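Local coordinates for periplasmic solute binding protein (Candidatus Liberibacter asiaticus str. psy62, PDB 5ZHA) that probably captures manganese or zinc ions in the periplasm for delivery to a metal-uptake transporter, as a member of the solute-binding protein 9 (ZnuA-like) family, at residues N60-E65 with S101-H106. The protein carries 1 engineered substitution. Numbering follows the deposited sequence.
With MN (manganese (II) ion), chain B.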
# COMPACT_ATOMS: atom_id res chain seq x y z
N ASN A 60 -0.84 -8.71 4.60
CA ASN A 60 -1.72 -7.98 3.70
C ASN A 60 -2.75 -8.95 3.06
O ASN A 60 -3.92 -8.57 2.81
CB ASN A 60 -0.87 -7.39 2.57
CG ASN A 60 -1.62 -6.36 1.75
OD1 ASN A 60 -1.88 -5.26 2.24
ND2 ASN A 60 -1.98 -6.70 0.50
N GLY A 61 -2.32 -10.18 2.77
CA GLY A 61 -3.11 -11.01 1.84
C GLY A 61 -3.08 -10.44 0.43
O GLY A 61 -2.15 -9.71 0.07
N LEU A 62 -4.09 -10.78 -0.38
CA LEU A 62 -4.11 -10.41 -1.80
C LEU A 62 -2.80 -10.81 -2.49
O LEU A 62 -2.30 -10.12 -3.39
CB LEU A 62 -4.48 -8.89 -1.97
CG LEU A 62 -5.77 -8.45 -1.29
CD1 LEU A 62 -5.98 -6.92 -1.33
CD2 LEU A 62 -7.01 -9.17 -1.88
N HIS A 63 -2.24 -11.94 -2.03
CA HIS A 63 -1.03 -12.57 -2.59
C HIS A 63 0.23 -11.79 -2.40
O HIS A 63 1.28 -12.20 -2.97
CB HIS A 63 -1.21 -13.01 -4.09
CG HIS A 63 -2.22 -14.11 -4.27
ND1 HIS A 63 -2.45 -14.71 -5.49
CD2 HIS A 63 -3.07 -14.70 -3.39
CE1 HIS A 63 -3.41 -15.62 -5.36
NE2 HIS A 63 -3.80 -15.63 -4.10
N LEU A 64 0.18 -10.71 -1.59
CA LEU A 64 1.39 -9.89 -1.40
C LEU A 64 2.55 -10.77 -0.86
O LEU A 64 3.71 -10.56 -1.23
CB LEU A 64 1.18 -8.69 -0.46
CG LEU A 64 2.41 -7.80 -0.32
CD1 LEU A 64 2.70 -6.97 -1.57
CD2 LEU A 64 2.17 -6.86 0.85
N GLU A 65 2.21 -11.73 -0.00
CA GLU A 65 3.23 -12.53 0.69
C GLU A 65 3.39 -13.91 0.03
O GLU A 65 3.97 -14.83 0.64
CB GLU A 65 2.79 -12.73 2.16
CG GLU A 65 2.80 -11.45 3.05
CD GLU A 65 1.49 -10.67 3.01
OE1 GLU A 65 0.43 -11.21 2.56
OE2 GLU A 65 1.48 -9.50 3.45
N SER A 101 -9.02 -13.45 -12.25
CA SER A 101 -7.55 -13.41 -12.17
C SER A 101 -6.99 -13.22 -10.75
O SER A 101 -7.76 -13.03 -9.79
CB SER A 101 -7.04 -12.25 -13.05
OG SER A 101 -7.42 -11.00 -12.49
N GLU A 102 -5.64 -13.23 -10.66
CA GLU A 102 -4.90 -13.02 -9.41
C GLU A 102 -5.23 -11.62 -8.88
O GLU A 102 -5.43 -10.69 -9.69
CB GLU A 102 -3.40 -13.14 -9.65
CG GLU A 102 -2.94 -14.48 -10.21
CD GLU A 102 -2.98 -15.63 -9.20
OE1 GLU A 102 -3.92 -15.72 -8.36
OE2 GLU A 102 -2.05 -16.47 -9.28
N PRO A 103 -5.28 -11.46 -7.54
CA PRO A 103 -5.67 -10.10 -7.07
C PRO A 103 -4.53 -9.09 -7.17
O PRO A 103 -3.35 -9.45 -7.03
CB PRO A 103 -6.03 -10.35 -5.60
CG PRO A 103 -5.24 -11.54 -5.19
CD PRO A 103 -5.17 -12.42 -6.42
N ASN A 104 -4.87 -7.83 -7.40
CA ASN A 104 -3.90 -6.74 -7.28
C ASN A 104 -3.72 -6.48 -5.74
O ASN A 104 -4.73 -6.36 -5.02
CB ASN A 104 -4.44 -5.49 -8.03
CG ASN A 104 -3.41 -4.35 -8.04
OD1 ASN A 104 -2.92 -3.95 -6.96
ND2 ASN A 104 -3.07 -3.83 -9.24
N PRO A 105 -2.46 -6.46 -5.22
CA PRO A 105 -2.32 -6.43 -3.75
C PRO A 105 -2.42 -5.03 -3.12
O PRO A 105 -2.48 -4.95 -1.89
CB PRO A 105 -0.90 -6.97 -3.52
CG PRO A 105 -0.15 -6.57 -4.77
CD PRO A 105 -1.16 -6.71 -5.90
N HIS A 106 -2.46 -3.97 -3.94
CA HIS A 106 -2.19 -2.58 -3.40
C HIS A 106 -3.40 -1.92 -2.71
O HIS A 106 -3.67 -0.70 -2.97
CB HIS A 106 -1.69 -1.70 -4.54
CG HIS A 106 -0.45 -2.24 -5.19
ND1 HIS A 106 -0.50 -3.00 -6.34
CD2 HIS A 106 0.86 -2.15 -4.85
CE1 HIS A 106 0.74 -3.33 -6.70
NE2 HIS A 106 1.58 -2.84 -5.80
MN MN B . 3.77 -3.01 -5.59
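P103 lays its CD over one face of the H63 imidazole, 3.8 Å from the ring centroid and 18° off the normal, a CH-pi contact, while E102 comes to the edge of the same ring. With chi2 bent to -73°, the E102 chain brings OE1 to 3.0 Å from H63 CE1, the carboxylate turned nearly perpendicular to the imidazole. The amide of N60 illustrates how one flat group can tie two loops together: its ND2 donates to P105 O (3.0 Å, on a lone pair) and also to G61 O, where it approaches from above the carbonyl plane, the face opposite L64 N. Since N60 CG lies anti to the backbone N (chi1 -167°), the amide reaches across to the proline carbonyl; its OD1 accepts a hydrogen bond from the hydroxyl of Y117. L62, in the type I' turn G61-L64, sets CD2 against P103 CB at 4.0 Å, and P105 CB packs on L64 CB. Beyond the interface, P105 CG lies over one face of the H106 ring, and N104 OD1 receives both H106 N, closing an Asx turn, and H106 ND1 (2.7 Å). That second-shell bond helps set the ring's rotation, presenting NE2 to manganese at 2.2 Å; H39, E172 and D247 complete the protein ligands. The contact thus joins the loop following strand 56-59 to the metal-bearing loop between strand 80-83 and helix 111-128, with L62 and N104 touching helix 176-182.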